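Local coordinates for methyltransferase domain-containing protein (Serratia marcescens, PDB 7CLU), which transfers a methyl group from S-adenosyl-L-methionine to a substrate oxygen in the pathway that makes prodigiosin, and probably works as a dimer, at residues V227-G235 with T256-P266; L246-Q254 with M295-E304. All blocks are in the same frame, centred on the assembly; numbering follows the deposited sequence.

Contact 1 (V227-G235 with T256-P266); sequences VISGDLPIG and TILRNIYRAMP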
loop_
_atom_site.group_PDB
_atom_site.type_symbol
_atom_site.label_atom_id
_atom_site.label_comp_id
_atom_site.label_asym_id
_atom_site.label_seq_id
_atom_site.Cartn_x
_atom_site.Cartn_y
_atom_site.Cartn_z
ATOM N N VAL A 227 17.140 -29.593 2.634
ATOM C CA VAL A 227 17.987 -28.815 3.534
ATOM C C VAL A 227 17.505 -28.892 4.972
ATOM O O VAL A 227 18.298 -28.697 5.899
ATOM C CB VAL A 227 18.078 -27.342 3.095
ATOM C CG1 VAL A 227 19.061 -27.195 1.989
ATOM C CG2 VAL A 227 16.704 -26.802 2.725
ATOM N N ILE A 228 16.207 -29.110 5.195
ATOM C CA ILE A 228 15.699 -29.129 6.568
ATOM C C ILE A 228 16.134 -30.404 7.279
ATOM O O ILE A 228 16.790 -30.360 8.324
ATOM C CB ILE A 228 14.170 -28.967 6.594
ATOM C CG1 ILE A 228 13.771 -27.587 6.062
ATOM C CG2 ILE A 228 13.640 -29.200 8.009
ATOM C CD1 ILE A 228 14.531 -26.436 6.700
ATOM N N SER A 229 15.776 -31.562 6.724
ATOM C CA SER A 229 16.227 -32.800 7.343
ATOM C C SER A 229 17.724 -32.994 7.178
ATOM O O SER A 229 18.307 -33.812 7.895
ATOM C CB SER A 229 15.474 -34.013 6.777
ATOM O OG SER A 229 15.711 -34.187 5.392
ATOM N N GLY A 230 18.356 -32.273 6.251
ATOM C CA GLY A 230 19.790 -32.375 6.076
ATOM C C GLY A 230 20.230 -33.488 5.163
ATOM O O GLY A 230 21.433 -33.744 5.055
ATOM N N ASP A 231 19.294 -34.156 4.504
ATOM C CA ASP A 231 19.576 -35.185 3.517
ATOM C C ASP A 231 20.026 -34.484 2.231
ATOM O O ASP A 231 19.220 -34.132 1.370
ATOM C CB ASP A 231 18.334 -36.040 3.317
ATOM C CG ASP A 231 18.462 -36.998 2.169
ATOM O OD1 ASP A 231 19.589 -37.485 1.924
ATOM O OD2 ASP A 231 17.431 -37.263 1.511
ATOM N N LEU A 232 21.336 -34.286 2.101
ATOM C CA LEU A 232 21.921 -33.448 1.053
ATOM C C LEU A 232 23.030 -34.213 0.348
ATOM O O LEU A 232 24.182 -34.218 0.821
ATOM C CB LEU A 232 22.454 -32.147 1.640
ATOM C CG LEU A 232 21.371 -31.246 2.229
ATOM C CD1 LEU A 232 21.969 -30.183 3.135
ATOM C CD2 LEU A 232 20.533 -30.622 1.106
ATOM N N PRO A 233 22.739 -34.865 -0.771
ATOM C CA PRO A 233 23.800 -35.561 -1.522
ATOM C C PRO A 233 24.613 -34.566 -2.339
ATOM O O PRO A 233 24.562 -34.518 -3.567
ATOM C CB PRO A 233 23.003 -36.531 -2.396
ATOM C CG PRO A 233 21.758 -35.798 -2.695
ATOM C CD PRO A 233 21.434 -34.971 -1.446
ATOM N N ILE A 234 25.362 -33.729 -1.634
ATOM C CA ILE A 234 26.031 -32.587 -2.237
ATOM C C ILE A 234 27.547 -32.667 -2.058
ATOM O O ILE A 234 28.245 -31.681 -2.255
ATOM C CB ILE A 234 25.461 -31.270 -1.678
ATOM C CG1 ILE A 234 25.888 -31.055 -0.226
ATOM C CG2 ILE A 234 23.937 -31.282 -1.755
ATOM C CD1 ILE A 234 25.306 -29.788 0.413
ATOM N N GLY A 235 28.064 -33.852 -1.714
ATOM C CA GLY A 235 29.481 -34.010 -1.404
ATOM C C GLY A 235 30.420 -33.852 -2.588
ATOM O O GLY A 235 31.598 -33.522 -2.396
ATOM N N THR A 256 20.228 -24.388 11.663
ATOM C CA THR A 256 20.060 -25.800 11.328
ATOM C C THR A 256 20.347 -26.050 9.852
ATOM O O THR A 256 21.079 -26.983 9.494
ATOM C CB THR A 256 18.644 -26.259 11.681
ATOM O OG1 THR A 256 18.460 -26.208 13.102
ATOM C CG2 THR A 256 18.413 -27.660 11.176
ATOM N N ILE A 257 19.767 -25.219 8.979
ATOM C CA ILE A 257 20.029 -25.313 7.543
ATOM C C ILE A 257 21.525 -25.215 7.265
ATOM O O ILE A 257 22.087 -26.008 6.498
ATOM C CB ILE A 257 19.258 -24.209 6.796
ATOM C CG1 ILE A 257 17.754 -24.500 6.790
ATOM C CG2 ILE A 257 19.796 -24.064 5.406
ATOM C CD1 ILE A 257 16.893 -23.259 6.660
ATOM N N LEU A 258 22.187 -24.226 7.873
ATOM C CA LEU A 258 23.592 -23.976 7.582
ATOM C C LEU A 258 24.469 -25.103 8.113
ATOM O O LEU A 258 25.438 -25.511 7.457
ATOM C CB LEU A 258 24.025 -22.646 8.184
ATOM C CG LEU A 258 23.522 -21.322 7.579
ATOM C CD1 LEU A 258 23.884 -20.195 8.523
ATOM C CD2 LEU A 258 24.137 -21.089 6.196
ATOM N N ARG A 259 24.152 -25.603 9.308
ATOM C CA ARG A 259 24.857 -26.765 9.831
ATOM C C ARG A 259 24.596 -27.989 8.963
ATOM O O ARG A 259 25.498 -28.799 8.729
ATOM C CB ARG A 259 24.437 -27.016 11.284
ATOM C CG ARG A 259 25.037 -26.031 12.284
ATOM C CD ARG A 259 25.042 -26.595 13.711
ATOM N NE ARG A 259 23.698 -26.653 14.268
ATOM C CZ ARG A 259 23.229 -25.796 15.172
ATOM N NH1 ARG A 259 24.015 -24.826 15.622
ATOM N NH2 ARG A 259 21.982 -25.915 15.631
ATOM N N ASN A 260 23.367 -28.130 8.456
ATOM C CA ASN A 260 23.054 -29.270 7.596
ATOM C C ASN A 260 23.878 -29.237 6.317
ATOM O O ASN A 260 24.400 -30.271 5.879
ATOM C CB ASN A 260 21.558 -29.297 7.266
ATOM C CG ASN A 260 20.714 -29.869 8.395
ATOM O OD1 ASN A 260 21.244 -30.435 9.351
ATOM N ND2 ASN A 260 19.395 -29.723 8.286
ATOM N N ILE A 261 23.992 -28.059 5.694
ATOM C CA ILE A 261 24.816 -27.928 4.494
ATOM C C ILE A 261 26.289 -28.126 4.823
ATOM O O ILE A 261 27.013 -28.801 4.086
ATOM C CB ILE A 261 24.575 -26.568 3.824
ATOM C CG1 ILE A 261 23.136 -26.497 3.293
ATOM C CG2 ILE A 261 25.604 -26.358 2.720
ATOM C CD1 ILE A 261 22.746 -25.142 2.730
ATOM N N TYR A 262 26.760 -27.526 5.920
ATOM C CA TYR A 262 28.159 -27.677 6.306
ATOM C C TYR A 262 28.532 -29.144 6.462
ATOM O O TYR A 262 29.582 -29.580 5.971
ATOM C CB TYR A 262 28.429 -26.929 7.609
ATOM C CG TYR A 262 29.858 -27.047 8.070
ATOM C CD1 TYR A 262 30.827 -26.174 7.595
ATOM C CD2 TYR A 262 30.250 -28.043 8.971
ATOM C CE1 TYR A 262 32.144 -26.271 8.000
ATOM C CE2 TYR A 262 31.572 -28.153 9.380
ATOM C CZ TYR A 262 32.515 -27.260 8.890
ATOM O OH TYR A 262 33.832 -27.345 9.284
ATOM N N ARG A 263 27.675 -29.920 7.128
ATOM C CA ARG A 263 27.978 -31.327 7.376
ATOM C C ARG A 263 28.083 -32.097 6.068
ATOM O O ARG A 263 28.938 -32.978 5.919
ATOM C CB ARG A 263 26.907 -31.935 8.281
ATOM C CG ARG A 263 27.193 -33.365 8.696
ATOM C CD ARG A 263 26.251 -33.841 9.792
ATOM N NE ARG A 263 24.864 -33.917 9.341
ATOM C CZ ARG A 263 23.899 -33.090 9.736
ATOM N NH1 ARG A 263 24.167 -32.116 10.603
ATOM N NH2 ARG A 263 22.663 -33.244 9.270
ATOM N N ALA A 264 27.251 -31.742 5.089
ATOM C CA ALA A 264 27.186 -32.478 3.833
ATOM C C ALA A 264 28.225 -32.035 2.811
ATOM O O ALA A 264 28.490 -32.784 1.865
ATOM C CB ALA A 264 25.779 -32.354 3.239
ATOM N N MET A 265 28.834 -30.864 2.994
ATOM C CA MET A 265 29.764 -30.319 2.016
ATOM C C MET A 265 31.042 -31.149 1.955
ATOM O O MET A 265 31.425 -31.779 2.940
ATOM C CB MET A 265 30.144 -28.888 2.371
ATOM C CG MET A 265 29.157 -27.845 1.916
ATOM S SD MET A 265 29.495 -26.297 2.767
ATOM C CE MET A 265 31.137 -25.933 2.135
ATOM N N PRO A 266 31.742 -31.128 0.824
ATOM C CA PRO A 266 33.074 -31.740 0.785
ATOM C C PRO A 266 34.054 -30.931 1.617
ATOM O O PRO A 266 33.873 -29.730 1.841
ATOM C CB PRO A 266 33.442 -31.702 -0.700
ATOM C CG PRO A 266 32.716 -30.489 -1.231
ATOM C CD PRO A 266 31.402 -30.465 -0.453
HETATM O O HOH W 1 23.596 -32.826 6.302
#
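Asn260 reaches from its helix to Val227 and Gly230 in the turn at 227-230 and shows how a single amide can hold a loop against a helix. Its CB rests 3.7 Å from Gly230 CA, and CG comes closer still, at 3.5 Å from Gly230 CA. CG lies on the backbone-N side, opposite the carbonyl carbon (chi1 -79°), which directs the amide to the loop. At the tip, ND2 gives a nearly straight bond to Val227 O (2.8 Å, 170°), with the acceptor almost in the amide plane, while OD1 accepts from Arg263 NH2, which stands above the carbonyl plane; together these bonds should fix the flip of the amide. A water donates to both Gly230 O and Asn260 O, bridging loop and helix backbone. Further along, Ala264 CB packs 3.7 Å from Leu232 CB, and Ile234 CD1 meets Ile261 CG2 with the two side chains crossing at about a right angle. Asp226, a residue of the S-adenosyl-L-homocysteine site like Val227, receives the backbone N-H groups of Ile228 and Ser229. The loop after strand 221-224 thus lies along helix 251-264 in the Rossmann-like domain, Val227 and Ile261 both touching Ile175 of strand 171-175.

Contact 2 (L246-Q254 with M295-E304); sequences LHDYAPETQ and MLVSTDGGIE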
loop_
_atom_site.group_PDB
_atom_site.type_symbol
_atom_site.label_atom_id
_atom_site.label_comp_id
_atom_site.label_asym_id
_atom_site.label_seq_id
_atom_site.Cartn_x
_atom_site.Cartn_y
_atom_site.Cartn_z
ATOM N N LEU A 246 17.528 -17.945 3.503
ATOM C CA LEU A 246 17.734 -17.903 4.943
ATOM C C LEU A 246 16.705 -17.006 5.612
ATOM O O LEU A 246 16.142 -17.362 6.656
ATOM C CB LEU A 246 19.150 -17.420 5.257
ATOM C CG LEU A 246 20.286 -18.323 4.747
ATOM C CD1 LEU A 246 21.661 -17.706 4.992
ATOM C CD2 LEU A 246 20.203 -19.707 5.393
ATOM N N HIS A 247 16.431 -15.844 5.017
ATOM C CA HIS A 247 15.511 -14.895 5.631
ATOM C C HIS A 247 14.076 -15.398 5.682
ATOM O O HIS A 247 13.229 -14.715 6.261
ATOM C CB HIS A 247 15.569 -13.558 4.893
ATOM C CG HIS A 247 14.952 -13.589 3.532
ATOM N ND1 HIS A 247 14.249 -12.525 3.008
ATOM C CD2 HIS A 247 14.949 -14.550 2.579
ATOM C CE1 HIS A 247 13.827 -12.835 1.795
ATOM N NE2 HIS A 247 14.235 -14.061 1.513
ATOM N N ASP A 248 13.774 -16.548 5.089
ATOM C CA ASP A 248 12.447 -17.129 5.220
ATOM C C ASP A 248 12.243 -17.804 6.570
ATOM O O ASP A 248 11.100 -18.124 6.910
ATOM C CB ASP A 248 12.203 -18.150 4.097
ATOM C CG ASP A 248 12.293 -17.528 2.717
ATOM O OD1 ASP A 248 12.036 -16.317 2.589
ATOM O OD2 ASP A 248 12.622 -18.250 1.758
ATOM N N TYR A 249 13.313 -18.006 7.343
ATOM C CA TYR A 249 13.282 -18.811 8.555
ATOM C C TYR A 249 13.834 -18.038 9.744
ATOM O O TYR A 249 14.617 -17.095 9.605
ATOM C CB TYR A 249 14.083 -20.108 8.368
ATOM C CG TYR A 249 13.542 -20.931 7.230
ATOM C CD1 TYR A 249 12.388 -21.695 7.386
ATOM C CD2 TYR A 249 14.146 -20.899 5.979
ATOM C CE1 TYR A 249 11.872 -22.428 6.334
ATOM C CE2 TYR A 249 13.637 -21.623 4.924
ATOM C CZ TYR A 249 12.497 -22.382 5.106
ATOM O OH TYR A 249 11.989 -23.103 4.053
ATOM N N ALA A 250 13.411 -18.461 10.932
ATOM C CA ALA A 250 13.985 -17.919 12.148
ATOM C C ALA A 250 15.486 -18.212 12.185
ATOM O O ALA A 250 15.953 -19.200 11.604
ATOM C CB ALA A 250 13.305 -18.515 13.383
ATOM N N PRO A 251 16.258 -17.361 12.859
ATOM C CA PRO A 251 17.709 -17.601 12.980
ATOM C C PRO A 251 18.084 -18.997 13.450
ATOM O O PRO A 251 19.047 -19.580 12.925
ATOM C CB PRO A 251 18.135 -16.530 13.994
ATOM C CG PRO A 251 17.179 -15.405 13.737
ATOM C CD PRO A 251 15.860 -16.059 13.420
ATOM N N GLU A 252 17.356 -19.545 14.433
ATOM C CA GLU A 252 17.656 -20.889 14.918
ATOM C C GLU A 252 17.481 -21.922 13.812
ATOM O O GLU A 252 18.279 -22.858 13.694
ATOM C CB GLU A 252 16.768 -21.223 16.128
ATOM C CG GLU A 252 16.563 -20.059 17.112
ATOM C CD GLU A 252 15.569 -18.996 16.609
ATOM O OE1 GLU A 252 14.422 -19.355 16.291
ATOM O OE2 GLU A 252 15.937 -17.802 16.530
ATOM N N THR A 253 16.451 -21.762 12.979
ATOM C CA THR A 253 16.301 -22.636 11.819
ATOM C C THR A 253 17.378 -22.355 10.779
ATOM O O THR A 253 17.874 -23.277 10.112
ATOM C CB THR A 253 14.910 -22.449 11.217
ATOM O OG1 THR A 253 13.928 -22.743 12.222
ATOM C CG2 THR A 253 14.707 -23.350 9.986
ATOM N N GLN A 254 17.744 -21.084 10.609
ATOM C CA GLN A 254 18.846 -20.771 9.708
ATOM C C GLN A 254 20.101 -21.529 10.121
ATOM O O GLN A 254 20.816 -22.081 9.274
ATOM C CB GLN A 254 19.111 -19.269 9.695
ATOM C CG GLN A 254 17.954 -18.422 9.198
ATOM C CD GLN A 254 18.355 -16.973 9.061
ATOM O OE1 GLN A 254 19.542 -16.659 8.891
ATOM N NE2 GLN A 254 17.369 -16.067 9.125
ATOM N N MET A 295 7.861 -10.767 6.315
ATOM C CA MET A 295 8.184 -12.084 6.854
ATOM C C MET A 295 7.486 -12.313 8.188
ATOM O O MET A 295 7.046 -13.430 8.482
ATOM C CB MET A 295 9.694 -12.232 7.016
ATOM C CG MET A 295 10.477 -11.924 5.786
ATOM S SD MET A 295 9.672 -12.554 4.306
ATOM C CE MET A 295 9.977 -14.262 4.540
ATOM N N LEU A 296 7.381 -11.257 9.003
ATOM C CA LEU A 296 6.735 -11.360 10.302
ATOM C C LEU A 296 5.277 -11.777 10.161
ATOM O O LEU A 296 4.812 -12.689 10.860
ATOM C CB LEU A 296 6.843 -10.021 11.038
ATOM C CG LEU A 296 5.959 -9.821 12.263
ATOM C CD1 LEU A 296 6.393 -10.799 13.363
ATOM C CD2 LEU A 296 6.052 -8.375 12.758
ATOM N N VAL A 297 4.532 -11.116 9.261
ATOM C CA VAL A 297 3.092 -11.345 9.212
ATOM C C VAL A 297 2.740 -12.636 8.497
ATOM O O VAL A 297 1.642 -13.174 8.717
ATOM C CB VAL A 297 2.332 -10.190 8.530
ATOM C CG1 VAL A 297 2.518 -8.880 9.308
ATOM C CG2 VAL A 297 2.755 -10.044 7.088
ATOM N N SER A 298 3.649 -13.169 7.680
ATOM C CA SER A 298 3.317 -14.237 6.744
ATOM C C SER A 298 3.998 -15.567 7.022
ATOM O O SER A 298 3.464 -16.598 6.621
ATOM C CB SER A 298 3.662 -13.811 5.307
ATOM O OG SER A 298 5.070 -13.704 5.104
ATOM N N THR A 299 5.170 -15.579 7.647
ATOM C CA THR A 299 5.922 -16.810 7.859
ATOM C C THR A 299 5.986 -17.111 9.351
ATOM O O THR A 299 5.499 -16.347 10.187
ATOM C CB THR A 299 7.331 -16.718 7.268
ATOM O OG1 THR A 299 8.167 -15.949 8.142
ATOM C CG2 THR A 299 7.300 -16.073 5.873
ATOM N N ASP A 300 6.611 -18.232 9.695
ATOM C CA ASP A 300 6.586 -18.602 11.102
ATOM C C ASP A 300 7.663 -17.897 11.917
ATOM O O ASP A 300 7.481 -17.723 13.127
ATOM C CB ASP A 300 6.677 -20.121 11.246
ATOM C CG ASP A 300 5.345 -20.792 10.977
ATOM O OD1 ASP A 300 4.392 -20.066 10.623
ATOM O OD2 ASP A 300 5.236 -22.027 11.108
ATOM N N GLY A 301 8.759 -17.471 11.294
ATOM C CA GLY A 301 9.766 -16.718 12.019
ATOM C C GLY A 301 10.779 -16.018 11.134
ATOM O O GLY A 301 11.844 -15.595 11.606
ATOM N N GLY A 302 10.451 -15.878 9.852
ATOM C CA GLY A 302 11.337 -15.173 8.945
ATOM C C GLY A 302 11.597 -13.746 9.389
ATOM O O GLY A 302 10.768 -13.104 10.049
ATOM N N ILE A 303 12.765 -13.240 8.982
ATOM C CA ILE A 303 13.302 -11.955 9.409
ATOM C C ILE A 303 14.483 -11.612 8.497
ATOM O O ILE A 303 15.115 -12.505 7.931
ATOM C CB ILE A 303 13.728 -12.009 10.886
ATOM C CG1 ILE A 303 14.007 -10.610 11.441
ATOM C CG2 ILE A 303 14.965 -12.904 11.071
ATOM C CD1 ILE A 303 13.744 -10.472 12.961
ATOM N N GLU A 304 14.757 -10.325 8.309
ATOM C CA GLU A 304 15.978 -9.888 7.655
ATOM C C GLU A 304 17.034 -9.621 8.725
ATOM O O GLU A 304 16.710 -9.324 9.884
ATOM C CB GLU A 304 15.725 -8.637 6.798
ATOM C CG GLU A 304 14.581 -8.792 5.770
ATOM C CD GLU A 304 14.880 -9.855 4.718
ATOM O OE1 GLU A 304 16.076 -10.109 4.447
ATOM O OE2 GLU A 304 13.922 -10.444 4.168
HETATM O O HOH W 2 9.395 -19.577 8.673
HETATM O O HOH W 3 17.633 -13.264 8.171
#
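His247, the predicted proton acceptor of this O-methyltransferase, meets Glu304 through ND1, which donates to Glu304 OE2 at the edge of the ring and near its plane. The bond is almost straight (177°), but its modelled length of 2.4 Å is so short as to be doubtful. Ring and carboxylate lie side by side, their planes 58° apart; with NE2 also hydrogen-bonded just outside the segment, the bond would help to hold the ring's rotation. The ring gets there because CG sits between the backbone N and the carbonyl carbon (chi1 71°), while Glu304 bends at chi2 to bring its carboxylate alongside. A histidine held by an acidic partner is consistent with a general base in this family.

Around this pair the packing is tight. Ile303 N donates to His247 O at 3.1 Å, and Gly302 CA lies against the same oxygen at 3.3 Å. Met295 curls over from its helix, CE touching Asp248 OD1 at 3.5 Å and SD approaching the His247 ring obliquely, 5.2 Å from its centroid. Thr299 OG1 accepts from Gly302 N in an ST motif and donates to Met295 O, bracing the turn.

Towards Asp300 and Gln254 the fit is looser and water takes part. One water donates to Asp248 O and accepts a long bond from Asp300 N; another links Gln254 NE2 to Ile303 O, while that same amide nitrogen also donates to Tyr249 O. Only a carbon contact, Pro251 CD to Ile303 CG2 at 4.0 Å, adds apolar packing here.

Glu275, at the end of strand 270-275, receives the backbone N-H groups of Leu246 and His247, and Trp244 stacks on the histidine ring. Tyr310 of helix 307-316 touches Leu246, His247 and Gln254; Arg52 and Gln56 of the second subunit pack on Pro251 and Ile303.

In the fold
Read from the N terminus, the chain leaves strand 221-224, runs through 227-235, adds strand 239-243 to the sheet, and turns through 246-254 into helix 251-264. The later part of that helix returns to the first loop, and contact 1 closes there. After strand 270-275 and helix 286-298 the chain comes back at 295-304, where contact 2 closes a longer loop on the turn that leads into the same helix. The two loops cross. They touch where Ile257 CD1 packs on Tyr249 CD2 at 3.7 Å. Contact 1 ties the loop bearing a cofactor-site residue to helix 251-264; contact 2 ties the predicted base to the segment after helix 286-298.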